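Local coordinates for Adp-heptose LPS heptosyltransferase II (Escherichia coli, PDB 1PSW), which transfers the second heptose from ADP-L-glycero-D-manno-heptose onto the heptosyl-Kdo2-lipid A module while the lipopolysaccharide core is built, at residues V256-C262 with V275-R281. Sequence-based numbering, arbitrary orientation.
Sequences VILIAAC and VAAALNR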
ATOM      1  N   VAL A 256      -9.980   1.286   1.846  1.00 14.11           N
ATOM      2  CA  VAL A 256      -9.311   2.290   2.673  1.00 15.28           C
ATOM      3  C   VAL A 256     -10.233   2.743   3.802  1.00 16.18           C
ATOM      4  O   VAL A 256      -9.831   2.819   4.959  1.00 15.15           O
ATOM      5  CB  VAL A 256      -8.931   3.528   1.847  1.00 16.25           C
ATOM      6  CG1 VAL A 256      -8.555   4.666   2.774  1.00 13.87           C
ATOM      7  CG2 VAL A 256      -7.755   3.188   0.917  1.00 15.14           C
ATOM      8  N   ILE A 257     -11.476   3.050   3.449  1.00 15.23           N
ATOM      9  CA  ILE A 257     -12.469   3.500   4.415  1.00 14.27           C
ATOM     10  C   ILE A 257     -12.738   2.438   5.489  1.00 13.38           C
ATOM     11  O   ILE A 257     -12.685   2.729   6.676  1.00 14.68           O
ATOM     12  CB  ILE A 257     -13.803   3.868   3.700  1.00 14.36           C
ATOM     13  CG1 ILE A 257     -13.585   5.084   2.786  1.00 15.72           C
ATOM     14  CG2 ILE A 257     -14.885   4.155   4.738  1.00 14.26           C
ATOM     15  CD1 ILE A 257     -14.683   5.298   1.752  1.00 16.70           C
ATOM     16  N   LEU A 258     -12.991   1.205   5.061  1.00 13.78           N
ATOM     17  CA  LEU A 258     -13.273   0.117   6.010  1.00 15.33           C
ATOM     18  C   LEU A 258     -12.097  -0.203   6.938  1.00 14.68           C
ATOM     19  O   LEU A 258     -12.288  -0.498   8.118  1.00 15.51           O
ATOM     20  CB  LEU A 258     -13.712  -1.142   5.259  1.00 14.89           C
ATOM     21  CG  LEU A 258     -15.087  -1.016   4.586  1.00 18.27           C
ATOM     22  CD1 LEU A 258     -15.379  -2.234   3.717  1.00 20.90           C
ATOM     23  CD2 LEU A 258     -16.172  -0.848   5.648  1.00 17.86           C
ATOM     24  N   ILE A 259     -10.889  -0.175   6.391  1.00 15.16           N
ATOM     25  CA  ILE A 259      -9.706  -0.414   7.196  1.00 16.02           C
ATOM     26  C   ILE A 259      -9.625   0.683   8.270  1.00 16.68           C
ATOM     27  O   ILE A 259      -9.337   0.410   9.438  1.00 16.81           O
ATOM     28  CB  ILE A 259      -8.431  -0.419   6.304  1.00 16.83           C
ATOM     29  CG1 ILE A 259      -8.392  -1.727   5.506  1.00 17.32           C
ATOM     30  CG2 ILE A 259      -7.159  -0.274   7.169  1.00 16.16           C
ATOM     31  CD1 ILE A 259      -7.311  -1.791   4.440  1.00 18.97           C
ATOM     32  N   ALA A 260      -9.913   1.919   7.880  1.00 15.46           N
ATOM     33  CA  ALA A 260      -9.882   3.036   8.817  1.00 16.89           C
ATOM     34  C   ALA A 260     -10.895   2.817   9.947  1.00 17.09           C
ATOM     35  O   ALA A 260     -10.675   3.253  11.071  1.00 18.48           O
ATOM     36  CB  ALA A 260     -10.200   4.339   8.074  1.00 14.40           C
ATOM     37  N   ALA A 261     -12.001   2.136   9.646  1.00 17.55           N
ATOM     38  CA  ALA A 261     -13.044   1.885  10.642  1.00 18.53           C
ATOM     39  C   ALA A 261     -12.717   0.752  11.618  1.00 17.79           C
ATOM     40  O   ALA A 261     -13.424   0.557  12.600  1.00 21.47           O
ATOM     41  CB  ALA A 261     -14.369   1.607   9.942  1.00 17.47           C
ATOM     42  N   CYS A 262     -11.657   0.000  11.340  1.00 17.55           N
ATOM     43  CA  CYS A 262     -11.248  -1.109  12.206  1.00 18.23           C
ATOM     44  C   CYS A 262     -10.453  -0.660  13.414  1.00 19.01           C
ATOM     45  O   CYS A 262      -9.651   0.261  13.313  1.00 19.34           O
ATOM     46  CB  CYS A 262     -10.375  -2.102  11.444  1.00 19.91           C
ATOM     47  SG  CYS A 262     -11.236  -3.013  10.124  1.00 19.21           S
ATOM     48  N   VAL A 275      -1.375   0.371   3.451  1.00 13.92           N
ATOM     49  CA  VAL A 275      -2.583   1.176   3.510  1.00 16.50           C
ATOM     50  C   VAL A 275      -2.961   1.396   4.979  1.00 15.78           C
ATOM     51  O   VAL A 275      -3.217   2.527   5.387  1.00 16.06           O
ATOM     52  CB  VAL A 275      -3.750   0.493   2.751  1.00 16.73           C
ATOM     53  CG1 VAL A 275      -5.040   1.278   2.954  1.00 16.29           C
ATOM     54  CG2 VAL A 275      -3.418   0.413   1.257  1.00 15.72           C
ATOM     55  N   ALA A 276      -2.984   0.323   5.770  1.00 16.38           N
ATOM     56  CA  ALA A 276      -3.319   0.424   7.191  1.00 16.07           C
ATOM     57  C   ALA A 276      -2.336   1.359   7.910  1.00 15.61           C
ATOM     58  O   ALA A 276      -2.734   2.167   8.754  1.00 15.71           O
ATOM     59  CB  ALA A 276      -3.296  -0.969   7.832  1.00 16.34           C
ATOM     60  N   ALA A 277      -1.056   1.249   7.565  1.00 15.13           N
ATOM     61  CA  ALA A 277      -0.009   2.083   8.159  1.00 15.74           C
ATOM     62  C   ALA A 277      -0.247   3.565   7.861  1.00 15.82           C
ATOM     63  O   ALA A 277      -0.054   4.415   8.723  1.00 15.76           O
ATOM     64  CB  ALA A 277       1.368   1.654   7.631  1.00 15.38           C
ATOM     65  N   ALA A 278      -0.658   3.864   6.631  1.00 14.89           N
ATOM     66  CA  ALA A 278      -0.924   5.235   6.212  1.00 14.97           C
ATOM     67  C   ALA A 278      -2.116   5.806   6.964  1.00 16.22           C
ATOM     68  O   ALA A 278      -2.191   7.012   7.192  1.00 15.52           O
ATOM     69  CB  ALA A 278      -1.184   5.274   4.712  1.00 15.52           C
ATOM     70  N   LEU A 279      -3.046   4.934   7.339  1.00 15.70           N
ATOM     71  CA  LEU A 279      -4.239   5.342   8.075  1.00 17.27           C
ATOM     72  C   LEU A 279      -3.959   5.464   9.570  1.00 18.17           C
ATOM     73  O   LEU A 279      -4.821   5.891  10.336  1.00 19.46           O
ATOM     74  CB  LEU A 279      -5.365   4.331   7.841  1.00 14.10           C
ATOM     75  CG  LEU A 279      -5.984   4.392   6.442  1.00 15.92           C
ATOM     76  CD1 LEU A 279      -6.792   3.122   6.145  1.00 13.57           C
ATOM     77  CD2 LEU A 279      -6.884   5.634   6.358  1.00 14.96           C
ATOM     78  N   ASN A 280      -2.757   5.068   9.981  1.00 19.55           N
ATOM     79  CA  ASN A 280      -2.355   5.139  11.386  1.00 20.72           C
ATOM     80  C   ASN A 280      -3.235   4.255  12.286  1.00 20.75           C
ATOM     81  O   ASN A 280      -3.574   4.629  13.411  1.00 17.62           O
ATOM     82  CB  ASN A 280      -2.421   6.595  11.863  1.00 24.86           C
ATOM     83  CG  ASN A 280      -1.623   6.835  13.133  1.00 28.15           C
ATOM     84  OD1 ASN A 280      -0.498   6.355  13.263  1.00 34.79           O
ATOM     85  ND2 ASN A 280      -2.191   7.587  14.066  1.00 32.28           N
ATOM     86  N   ARG A 281      -3.614   3.091  11.776  1.00 18.93           N
ATOM     87  CA  ARG A 281      -4.433   2.160  12.534  1.00 19.18           C
ATOM     88  C   ARG A 281      -3.499   1.185  13.252  1.00 19.33           C
ATOM     89  O   ARG A 281      -2.445   0.835  12.724  1.00 20.59           O
ATOM     90  CB  ARG A 281      -5.355   1.365  11.590  1.00 19.83           C
ATOM     91  CG  ARG A 281      -6.478   2.157  10.910  1.00 22.46           C
ATOM     92  CD  ARG A 281      -7.642   2.411  11.862  1.00 24.31           C
ATOM     93  NE  ARG A 281      -7.317   3.429  12.833  1.00 26.43           N
ATOM     94  CZ  ARG A 281      -7.644   3.384  14.116  1.00 24.97           C
ATOM     95  NH1 ARG A 281      -8.320   2.356  14.615  1.00 23.85           N
ATOM     96  NH2 ARG A 281      -7.268   4.381  14.904  1.00 24.76           N
TER
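Leu-279 drives its forked end into helix 252-260, both methyls packing on Val-256 CG1 and Ala-260 CB. CD1 alone also reaches Ile-259 CG2, at 3.6 Å. The same Leu-279 CD1 lies 3.3 Å from Val-256 O, a carbonyl oxygen that accepts the helical hydrogen bond from Ala-260 N. One turn back, Val-275 CG1, anti to its own nitrogen (chi1 174°), meets Val-256 CG2 at 3.9 Å, the two valines crossing at nearly a right angle. Ile-259 and Ala-276 both also rest on Ile-265 of strand 264-268, which places the pair as neighbouring helices against the C-terminal parallel sheet of this GT-B enzyme.

Beyond the helix ends packing gives way to polar contact at partly exposed Arg-281, which follows the Schellman turn at Asn-280. Its chain, bent at chi2 and chi3, lays CD 3.2 Å from Ala-260 O. Arg-281 NH1 donates to Cys-262 O at 2.8 Å, the oxygen lying at the guanidinium edge. NH1 also forms a salt bridge with Glu-346. A methionine here would probably leave Cys-262 O and the Glu-346 carboxylate without this donor. The chemistry thus implies an apolar interface closed at one end by a hydrogen bond and a salt bridge, which link the segments following the two helices to helix 332-347.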